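Local coordinates for putative methyltransferase from antibiotic biosynthesis pathway (Anabaena variabilis ATCC 29413, PDB 3EGE), which probably transfers a methyl group from S-adenosylmethionine to an acceptor, as a member of the S-adenosylmethionine-dependent methyltransferase superfamily, at residues A25-L30 with V50-Q55; L164-E167 with R171-E174; H182-S185 with A190-W193. All coordinates share one frame; numbering follows the deposited sequence.

Contact 1. Residues A25-L30 with V50-Q55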
ATOM      1  N   ALA A  25      -4.820   7.939  -9.084  1.00 66.61           N
ATOM      2  CA  ALA A  25      -3.366   7.805  -9.301  1.00 66.74           C
ATOM      3  C   ALA A  25      -3.040   6.502 -10.046  1.00 66.61           C
ATOM      4  O   ALA A  25      -2.318   6.526 -11.043  1.00 67.32           O
ATOM      5  CB  ALA A  25      -2.603   7.858  -7.949  1.00 65.59           C
ATOM      6  N   ILE A  26      -3.595   5.385  -9.568  1.00 66.82           N
ATOM      7  CA  ILE A  26      -3.414   4.051 -10.204  1.00 66.84           C
ATOM      8  C   ILE A  26      -3.994   4.047 -11.630  1.00 66.77           C
ATOM      9  O   ILE A  26      -3.330   3.606 -12.575  1.00 67.74           O
ATOM     10  CB  ILE A  26      -4.080   2.924  -9.387  1.00 66.98           C
ATOM     11  CG1 ILE A  26      -3.439   2.788  -7.989  1.00 69.96           C
ATOM     12  CG2 ILE A  26      -3.967   1.561 -10.106  1.00 67.26           C
ATOM     13  CD1 ILE A  26      -4.355   2.060  -6.988  1.00 65.83           C
ATOM     14  N   ILE A  27      -5.217   4.559 -11.776  1.00 66.03           N
ATOM     15  CA  ILE A  27      -5.876   4.660 -13.079  1.00 66.36           C
ATOM     16  C   ILE A  27      -5.041   5.478 -14.071  1.00 66.84           C
ATOM     17  O   ILE A  27      -4.907   5.072 -15.228  1.00 67.44           O
ATOM     18  CB  ILE A  27      -7.336   5.235 -12.958  1.00 66.11           C
ATOM     19  CG1 ILE A  27      -8.262   4.219 -12.274  1.00 69.49           C
ATOM     20  CG2 ILE A  27      -7.942   5.608 -14.337  1.00 64.73           C
ATOM     21  CD1 ILE A  27      -8.585   2.950 -13.079  1.00 68.92           C
ATOM     22  N   ASN A  28      -4.474   6.603 -13.615  1.00 67.28           N
ATOM     23  CA  ASN A  28      -3.659   7.466 -14.489  1.00 68.02           C
ATOM     24  C   ASN A  28      -2.360   6.785 -14.940  1.00 67.39           C
ATOM     25  O   ASN A  28      -2.016   6.842 -16.126  1.00 65.49           O
ATOM     26  CB  ASN A  28      -3.442   8.853 -13.865  1.00 69.59           C
ATOM     27  CG  ASN A  28      -4.760   9.648 -13.729  1.00 75.61           C
ATOM     28  OD1 ASN A  28      -5.642   9.591 -14.598  1.00 82.01           O
ATOM     29  ND2 ASN A  28      -4.887  10.393 -12.636  1.00 80.74           N
ATOM     30  N   LEU A  29      -1.688   6.099 -14.014  1.00 67.63           N
ATOM     31  CA  LEU A  29      -0.475   5.336 -14.356  1.00 68.15           C
ATOM     32  C   LEU A  29      -0.733   4.128 -15.291  1.00 68.70           C
ATOM     33  O   LEU A  29       0.131   3.766 -16.095  1.00 67.58           O
ATOM     34  CB  LEU A  29       0.265   4.880 -13.088  1.00 67.81           C
ATOM     35  CG  LEU A  29       0.940   6.006 -12.292  1.00 66.73           C
ATOM     36  CD1 LEU A  29       1.537   5.466 -10.998  1.00 60.06           C
ATOM     37  CD2 LEU A  29       2.010   6.750 -13.148  1.00 60.53           C
ATOM     38  N   LEU A  30      -1.908   3.511 -15.159  1.00 69.42           N
ATOM     39  CA  LEU A  30      -2.300   2.365 -15.986  1.00 68.10           C
ATOM     40  C   LEU A  30      -2.588   2.801 -17.400  1.00 69.10           C
ATOM     41  O   LEU A  30      -2.231   2.094 -18.348  1.00 70.50           O
ATOM     42  CB  LEU A  30      -3.530   1.641 -15.412  1.00 66.49           C
ATOM     43  CG  LEU A  30      -3.329   0.740 -14.191  1.00 62.73           C
ATOM     44  CD1 LEU A  30      -4.694   0.310 -13.675  1.00 54.43           C
ATOM     45  CD2 LEU A  30      -2.442  -0.497 -14.485  1.00 56.14           C
ATOM     46  N   VAL A  50     -11.930  -4.062  -6.257  1.00 65.00           N
ATOM     47  CA  VAL A  50     -13.333  -3.646  -6.499  1.00 65.05           C
ATOM     48  C   VAL A  50     -13.422  -2.194  -6.951  1.00 64.13           C
ATOM     49  O   VAL A  50     -14.173  -1.879  -7.875  1.00 64.06           O
ATOM     50  CB  VAL A  50     -14.246  -3.875  -5.238  1.00 66.55           C
ATOM     51  CG1 VAL A  50     -15.669  -3.276  -5.450  1.00 60.66           C
ATOM     52  CG2 VAL A  50     -14.311  -5.382  -4.901  1.00 63.39           C
ATOM     53  N   ALA A  51     -12.657  -1.328  -6.289  1.00 64.96           N
ATOM     54  CA  ALA A  51     -12.584   0.099  -6.618  1.00 66.56           C
ATOM     55  C   ALA A  51     -12.158   0.316  -8.093  1.00 66.98           C
ATOM     56  O   ALA A  51     -12.782   1.100  -8.815  1.00 68.00           O
ATOM     57  CB  ALA A  51     -11.627   0.834  -5.625  1.00 65.56           C
ATOM     58  N   LEU A  52     -11.128  -0.408  -8.528  1.00 67.54           N
ATOM     59  CA  LEU A  52     -10.671  -0.369  -9.939  1.00 68.54           C
ATOM     60  C   LEU A  52     -11.624  -1.070 -10.882  1.00 69.11           C
ATOM     61  O   LEU A  52     -11.781  -0.614 -12.013  1.00 69.83           O
ATOM     62  CB  LEU A  52      -9.262  -0.948 -10.088  1.00 69.86           C
ATOM     63  CG  LEU A  52      -8.184  -0.057  -9.448  1.00 70.79           C
ATOM     64  CD1 LEU A  52      -7.003  -0.889  -9.049  1.00 74.20           C
ATOM     65  CD2 LEU A  52      -7.790   1.091 -10.391  1.00 69.68           C
ATOM     66  N   ALA A  53     -12.267  -2.158 -10.432  1.00 70.02           N
ATOM     67  CA  ALA A  53     -13.307  -2.832 -11.234  1.00 70.60           C
ATOM     68  C   ALA A  53     -14.436  -1.836 -11.525  1.00 71.20           C
ATOM     69  O   ALA A  53     -14.882  -1.719 -12.656  1.00 72.38           O
ATOM     70  CB  ALA A  53     -13.863  -4.105 -10.536  1.00 70.16           C
ATOM     71  N   ASN A  54     -14.834  -1.078 -10.500  1.00 71.54           N
ATOM     72  CA  ASN A  54     -15.845  -0.021 -10.635  1.00 70.12           C
ATOM     73  C   ASN A  54     -15.462   1.136 -11.540  1.00 69.80           C
ATOM     74  O   ASN A  54     -16.342   1.922 -11.880  1.00 69.29           O
ATOM     75  CB  ASN A  54     -16.296   0.488  -9.252  1.00 70.42           C
ATOM     76  CG  ASN A  54     -17.139  -0.536  -8.494  1.00 69.19           C
ATOM     77  OD1 ASN A  54     -17.833  -1.346  -9.093  1.00 69.59           O
ATOM     78  ND2 ASN A  54     -17.103  -0.476  -7.181  1.00 64.26           N
ATOM     79  N   GLN A  55     -14.179   1.254 -11.921  1.00 69.88           N
ATOM     80  CA  GLN A  55     -13.738   2.240 -12.929  1.00 69.66           C
ATOM     81  C   GLN A  55     -13.889   1.737 -14.365  1.00 68.74           C
ATOM     82  O   GLN A  55     -13.533   2.457 -15.267  1.00 69.56           O
ATOM     83  CB  GLN A  55     -12.272   2.643 -12.716  1.00 71.00           C
ATOM     84  CG  GLN A  55     -11.971   3.364 -11.398  1.00 76.59           C
ATOM     85  CD  GLN A  55     -12.608   4.740 -11.285  1.00 78.32           C
ATOM     86  OE1 GLN A  55     -13.196   5.059 -10.261  1.00 84.94           O
ATOM     87  NE2 GLN A  55     -12.517   5.542 -12.340  1.00 80.19           N
TER

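Contact 2. Residues L164-E167 with R171-E174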
ATOM      1  N   LEU A 164      15.456  -4.107  -9.463  1.00 71.15           N
ATOM      2  CA  LEU A 164      14.940  -5.486  -9.596  1.00 71.13           C
ATOM      3  C   LEU A 164      13.798  -5.563 -10.600  1.00 70.77           C
ATOM      4  O   LEU A 164      13.701  -6.525 -11.355  1.00 71.28           O
ATOM      5  CB  LEU A 164      14.490  -6.090  -8.254  1.00 72.06           C
ATOM      6  CG  LEU A 164      15.533  -6.488  -7.198  1.00 73.85           C
ATOM      7  CD1 LEU A 164      14.807  -7.010  -5.973  1.00 75.89           C
ATOM      8  CD2 LEU A 164      16.513  -7.537  -7.694  1.00 76.39           C
ATOM      9  N   LEU A 165      12.945  -4.543 -10.608  1.00 70.15           N
ATOM     10  CA  LEU A 165      11.835  -4.479 -11.539  1.00 69.63           C
ATOM     11  C   LEU A 165      12.380  -4.290 -12.941  1.00 70.23           C
ATOM     12  O   LEU A 165      12.055  -5.062 -13.845  1.00 68.91           O
ATOM     13  CB  LEU A 165      10.866  -3.338 -11.169  1.00 69.50           C
ATOM     14  CG  LEU A 165       9.528  -3.267 -11.945  1.00 70.32           C
ATOM     15  CD1 LEU A 165       8.762  -4.588 -11.847  1.00 63.32           C
ATOM     16  CD2 LEU A 165       8.670  -2.077 -11.436  1.00 68.43           C
ATOM     17  N   GLN A 166      13.246  -3.289 -13.084  1.00 70.91           N
ATOM     18  CA  GLN A 166      13.859  -2.926 -14.356  1.00 74.19           C
ATOM     19  C   GLN A 166      14.636  -4.087 -15.005  1.00 73.03           C
ATOM     20  O   GLN A 166      14.482  -4.312 -16.190  1.00 70.95           O
ATOM     21  CB  GLN A 166      14.709  -1.664 -14.181  1.00 73.26           C
ATOM     22  CG  GLN A 166      15.056  -0.957 -15.456  1.00 74.22           C
ATOM     23  CD  GLN A 166      15.372   0.521 -15.198  1.00 79.10           C
ATOM     24  OE1 GLN A 166      14.898   1.387 -15.947  1.00 92.43           O
ATOM     25  NE2 GLN A 166      16.156   0.823 -14.118  1.00 78.75           N
ATOM     26  N   GLU A 167      15.404  -4.830 -14.208  1.00 74.35           N
ATOM     27  CA  GLU A 167      16.121  -6.037 -14.665  1.00 77.32           C
ATOM     28  C   GLU A 167      15.219  -7.170 -15.178  1.00 78.02           C
ATOM     29  O   GLU A 167      15.615  -7.893 -16.082  1.00 77.44           O
ATOM     30  CB  GLU A 167      16.960  -6.640 -13.532  1.00 76.91           C
ATOM     31  CG  GLU A 167      18.239  -5.922 -13.233  1.00 80.26           C
ATOM     32  CD  GLU A 167      18.909  -6.391 -11.939  1.00 80.40           C
ATOM     33  OE1 GLU A 167      18.269  -7.079 -11.099  1.00 89.02           O
ATOM     34  OE2 GLU A 167      20.096  -6.040 -11.751  1.00 91.35           O
ATOM     35  N   ARG A 171      11.881  -2.777 -19.596  1.00 97.46           N
ATOM     36  CA  ARG A 171      11.128  -1.565 -19.927  1.00 96.66           C
ATOM     37  C   ARG A 171      11.690  -0.581 -18.915  1.00 94.66           C
ATOM     38  O   ARG A 171      12.115  -1.008 -17.817  1.00 93.70           O
ATOM     39  CB  ARG A 171       9.628  -1.746 -19.706  1.00 97.65           C
ATOM     40  CG  ARG A 171       8.959  -2.800 -20.552  1.00100.31           C
ATOM     41  CD  ARG A 171       8.287  -2.272 -21.821  1.00105.90           C
ATOM     42  NE  ARG A 171       7.050  -1.513 -21.539  1.00108.36           N
ATOM     43  CZ  ARG A 171       5.977  -1.395 -22.352  1.00111.37           C
ATOM     44  NH1 ARG A 171       5.895  -2.029 -23.537  1.00112.20           N
ATOM     45  NH2 ARG A 171       4.925  -0.666 -21.949  1.00109.54           N
ATOM     46  N   ARG A 172      11.738   0.704 -19.272  1.00 93.56           N
ATOM     47  CA  ARG A 172      12.268   1.709 -18.343  1.00 91.66           C
ATOM     48  C   ARG A 172      11.290   1.800 -17.168  1.00 87.89           C
ATOM     49  O   ARG A 172      10.070   1.793 -17.360  1.00 87.25           O
ATOM     50  CB  ARG A 172      12.491   3.084 -18.990  1.00 91.30           C
ATOM     51  CG  ARG A 172      13.176   4.097 -18.030  1.00 94.35           C
ATOM     52  CD  ARG A 172      13.469   5.467 -18.630  1.00 94.93           C
ATOM     53  NE  ARG A 172      12.256   6.253 -18.896  1.00 99.81           N
ATOM     54  CZ  ARG A 172      11.537   6.246 -20.029  1.00102.53           C
ATOM     55  NH1 ARG A 172      11.857   5.475 -21.080  1.00106.92           N
ATOM     56  NH2 ARG A 172      10.450   7.023 -20.117  1.00102.69           N
ATOM     57  N   VAL A 173      11.852   1.806 -15.967  1.00 84.41           N
ATOM     58  CA  VAL A 173      11.107   1.931 -14.728  1.00 81.16           C
ATOM     59  C   VAL A 173      11.356   3.350 -14.211  1.00 78.90           C
ATOM     60  O   VAL A 173      12.496   3.807 -14.205  1.00 78.34           O
ATOM     61  CB  VAL A 173      11.545   0.845 -13.701  1.00 80.88           C
ATOM     62  CG1 VAL A 173      11.051   1.160 -12.281  1.00 78.78           C
ATOM     63  CG2 VAL A 173      11.063  -0.526 -14.170  1.00 76.45           C
ATOM     64  N   GLU A 174      10.274   4.031 -13.830  1.00 76.99           N
ATOM     65  CA  GLU A 174      10.291   5.352 -13.205  1.00 75.97           C
ATOM     66  C   GLU A 174       9.622   5.273 -11.843  1.00 73.72           C
ATOM     67  O   GLU A 174       8.938   4.295 -11.536  1.00 73.30           O
ATOM     68  CB  GLU A 174       9.553   6.366 -14.064  1.00 75.03           C
ATOM     69  CG  GLU A 174      10.372   6.850 -15.233  1.00 80.02           C
ATOM     70  CD  GLU A 174       9.638   7.853 -16.108  1.00 79.73           C
ATOM     71  OE1 GLU A 174       8.428   8.094 -15.879  1.00 89.94           O
ATOM     72  OE2 GLU A 174      10.275   8.390 -17.045  1.00 88.96           O
TER

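Contact 3. Residues H182-S185 with A190-W193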
ATOM      1  N   HIS A 182      -3.935  14.930   4.145  1.00 65.51           N
ATOM      2  CA  HIS A 182      -4.245  14.857   5.574  1.00 64.95           C
ATOM      3  C   HIS A 182      -5.540  14.110   5.897  1.00 64.96           C
ATOM      4  O   HIS A 182      -5.714  13.724   7.044  1.00 65.05           O
ATOM      5  CB  HIS A 182      -4.326  16.263   6.175  1.00 65.46           C
ATOM      6  CG  HIS A 182      -5.538  17.035   5.745  1.00 68.58           C
ATOM      7  ND1 HIS A 182      -6.688  17.091   6.503  1.00 67.41           N
ATOM      8  CD2 HIS A 182      -5.795  17.734   4.614  1.00 65.04           C
ATOM      9  CE1 HIS A 182      -7.591  17.815   5.868  1.00 65.54           C
ATOM     10  NE2 HIS A 182      -7.076  18.209   4.716  1.00 64.13           N
ATOM     11  N   ASP A 183      -6.421  13.897   4.900  1.00 65.91           N
ATOM     12  CA  ASP A 183      -7.758  13.287   5.087  1.00 65.56           C
ATOM     13  C   ASP A 183      -8.012  11.998   4.289  1.00 67.03           C
ATOM     14  O   ASP A 183      -9.130  11.757   3.801  1.00 66.51           O
ATOM     15  CB  ASP A 183      -8.859  14.342   4.847  1.00 64.67           C
ATOM     16  CG  ASP A 183      -8.751  15.030   3.499  1.00 67.36           C
ATOM     17  OD1 ASP A 183      -7.787  14.728   2.771  1.00 63.55           O
ATOM     18  OD2 ASP A 183      -9.606  15.902   3.183  1.00 66.92           O
ATOM     19  N   LEU A 184      -6.983  11.150   4.191  1.00 68.45           N
ATOM     20  CA  LEU A 184      -7.114   9.844   3.520  1.00 69.06           C
ATOM     21  C   LEU A 184      -8.120   8.938   4.250  1.00 68.05           C
ATOM     22  O   LEU A 184      -8.105   8.832   5.482  1.00 67.61           O
ATOM     23  CB  LEU A 184      -5.780   9.087   3.430  1.00 69.49           C
ATOM     24  CG  LEU A 184      -4.734   9.522   2.424  1.00 73.51           C
ATOM     25  CD1 LEU A 184      -3.416   8.811   2.726  1.00 76.13           C
ATOM     26  CD2 LEU A 184      -5.196   9.229   0.979  1.00 71.03           C
ATOM     27  N   SER A 185      -8.988   8.308   3.463  1.00 67.56           N
ATOM     28  CA  SER A 185      -9.988   7.352   3.962  1.00 67.34           C
ATOM     29  C   SER A 185      -9.342   6.001   4.323  1.00 67.13           C
ATOM     30  O   SER A 185      -9.851   5.263   5.155  1.00 66.24           O
ATOM     31  CB  SER A 185     -11.077   7.138   2.899  1.00 65.69           C
ATOM     32  OG  SER A 185     -10.530   6.563   1.723  1.00 64.93           O
ATOM     33  N   ALA A 190       0.890   5.280   8.372  1.00 67.82           N
ATOM     34  CA  ALA A 190       1.132   6.732   8.535  1.00 68.17           C
ATOM     35  C   ALA A 190       0.010   7.662   8.007  1.00 68.64           C
ATOM     36  O   ALA A 190       0.194   8.880   7.980  1.00 69.26           O
ATOM     37  CB  ALA A 190       2.468   7.120   7.897  1.00 68.24           C
ATOM     38  N   ALA A 191      -1.141   7.106   7.639  1.00 67.19           N
ATOM     39  CA  ALA A 191      -2.228   7.881   7.053  1.00 66.13           C
ATOM     40  C   ALA A 191      -2.875   8.876   8.035  1.00 66.08           C
ATOM     41  O   ALA A 191      -3.296   9.955   7.595  1.00 67.00           O
ATOM     42  CB  ALA A 191      -3.272   6.955   6.401  1.00 64.86           C
ATOM     43  N   ALA A 192      -2.911   8.562   9.341  1.00 64.84           N
ATOM     44  CA  ALA A 192      -3.459   9.490  10.350  1.00 64.26           C
ATOM     45  C   ALA A 192      -2.360  10.454  10.922  1.00 64.26           C
ATOM     46  O   ALA A 192      -2.441  10.915  12.083  1.00 61.66           O
ATOM     47  CB  ALA A 192      -4.169   8.730  11.452  1.00 64.37           C
ATOM     48  N   TRP A 193      -1.369  10.797  10.080  1.00 64.09           N
ATOM     49  CA  TRP A 193      -0.283  11.732  10.441  1.00 64.59           C
ATOM     50  C   TRP A 193      -0.717  13.121  10.937  1.00 63.87           C
ATOM     51  O   TRP A 193       0.052  13.776  11.595  1.00 62.07           O
ATOM     52  CB  TRP A 193       0.691  11.942   9.269  1.00 63.38           C
ATOM     53  CG  TRP A 193       0.117  12.574   8.048  1.00 59.73           C
ATOM     54  CD1 TRP A 193      -0.427  11.933   6.979  1.00 60.70           C
ATOM     55  CD2 TRP A 193       0.061  13.971   7.747  1.00 62.04           C
ATOM     56  NE1 TRP A 193      -0.800  12.831   6.019  1.00 61.28           N
ATOM     57  CE2 TRP A 193      -0.508  14.094   6.453  1.00 62.34           C
ATOM     58  CE3 TRP A 193       0.466  15.132   8.420  1.00 59.23           C
ATOM     59  CZ2 TRP A 193      -0.734  15.335   5.845  1.00 61.42           C
ATOM     60  CZ3 TRP A 193       0.260  16.378   7.796  1.00 61.33           C
ATOM     61  CH2 TRP A 193      -0.342  16.464   6.534  1.00 59.71           C
TER
HETATM   62  O   HOH W   1      -3.898  12.614   8.555  1.00 51.46           O

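Contact 1. Residues A25-L30 with V50-Q55
I27 and L52 meet where the two helices come closest, their CA atoms 7.6 Å apart, and their side chains slide past each other in opposite directions. The tight spot is at the branch ends: I27 CD1 sits 3.4 Å from L52 CD2, snug for two methyl groups. The CG1 of I27 follows at 3.7 Å from the same L52 CD2. CG1 of I27 lies beside its own backbone N (chi1 -70°), and a second bend at chi2 (-69°) carries CD1 over to the opposite helix. One residue earlier, I26 arrives from a different direction, crossing L52 at about a right angle. Its CG2 branch touches both methyls of the leucine, 3.9 Å from L52 CD2 and 4.0 Å from L52 CD1. L52 thus meets both isoleucines at once, and together with I26 it belongs to the buried side.

The other flank is looser. Q55, three residues on from L52, lays only its aliphatic stem on I27, with Q55 CB 3.7 Å from I27 CD1. The chain then bends at chi2, and its amide forms no bond to the first helix; this exposed residue marks the solvent side. L57 and V23 add further apolar cover nearby. Underneath, I26, L30 and L52 all rest on I99 of strand 97-101, so both helices lie against the same face of the central sheet. Such side-by-side helices, one preceding and one following the first strand, are a hallmark of the Rossmann-like fold of class I methyltransferases.

Contact 2. Residues L164-E167 with R171-E174
The flat amide of Q166 receives the backbone N-H of V173 from above its carbonyl plane, with the donor 53° out of that plane and so not on a lone pair. The second flat group, the guanidinium of R172, has E174 OE2 at its edge, in plane; this is a stretched salt bridge, R172 NH2 standing 3.4 Å from E174 OE2, and its hydrogen bonds are weak. Both side chains set out from the strand away from the helix, though R172 CG still lies beside the Q166 oxygen.

The hydrogen bond to the amide is sound: V173 N to Q166 OE1 is 3.1 Å, and the N-H points almost straight at the oxygen (174°). Q166 gets there by reach. With CG anti to the backbone N (chi1 -163°) and the rest of the chain extended, OE1 is delivered to the strand and also lies 3.6 Å from R172 CA. A helix side chain thus satisfies a strand N-H that is not used in the pairing with strand 252-258.

Beside this polar link, V173 turns its CG2 branch onto the helix. That methyl packs 3.8 Å from Q166 CB and equally 3.8 Å from L165 CG, while L165 and V173 cross at about a right angle. Helix 158-169 is in this way pinned to the start of strand 172-181, just after the short link joining them. Across the strand, the backbones of R172 and E174 hydrogen-bond with those of T258 and Y256 of strand 252-258; L165 and V173 both reach I255, and L165 also meets F114 of helix 110-120.

Contact 3. Residues H182-S185 with A190-W193
The backbone O of A191 is gripped twice: a water that also bonds to H182 donates to it at 2.9 Å, and NH2 of R195 binds it as well. The water's other hydrogen goes to H182, where the water oxygen stands 2.6 Å from H182 O, the shorter of its two bonds. R195 NH2 takes L184 O too, so one water and one guanidinium nitrogen each tie carbonyls of both segments together. None of these links depends on a side chain of 182-185 or 190-193.

Next to the water comes the large ring of W193. The water oxygen lies over one of its faces, offset toward the rim, and A190 O is at its edge in the ring plane. H182 meets this ring with CA and CB rather than its imidazole, CA coming in obliquely: H182 CA is 3.6 Å from W193 CZ2, and H182 CB is 3.7 Å from the same atom. The imidazole leads away, with D183 CG over one of its faces. W193 has CG tucked between its backbone N and carbonyl carbon (chi1 63°), which swings the indole back to H182, and the hydrogen bond from NE1 to P181 O helps hold its rotation. At the other end, L184 CD1 packs loosely on A191 CB at 4.1 Å.

Residues A190 to W193 form a type I beta turn, whose closing bond, W193 N to A190 O, is weak. Both segments belong to the long connection between strand 172-181 and helix 202-206. Further on, D183 makes a salt bridge with R21 of helix 20-30, S185 bonds to V17 and D19 just before that helix, and W193 O accepts from W140 NE1.

Overall arrangement
From the N terminus the three contacts follow in series, none nesting in or crossing another. Contact 1 closes a 19-residue excursion that includes strand 37-41, setting helix 20-30 beside helix 47-53 on the parallel part of the sheet. Contact 2 spans only three intervening residues, two of them still helical, linking helix 158-169 to the antiparallel part through strand 172-181. That strand then runs into the connection where contact 3 folds the chain back over four residues. Contacts 2 and 3 are farthest apart, centres about 30 Å from each other on opposite sides of the chain's centre, while the centres of contacts 1 and 3 are about 20 Å apart.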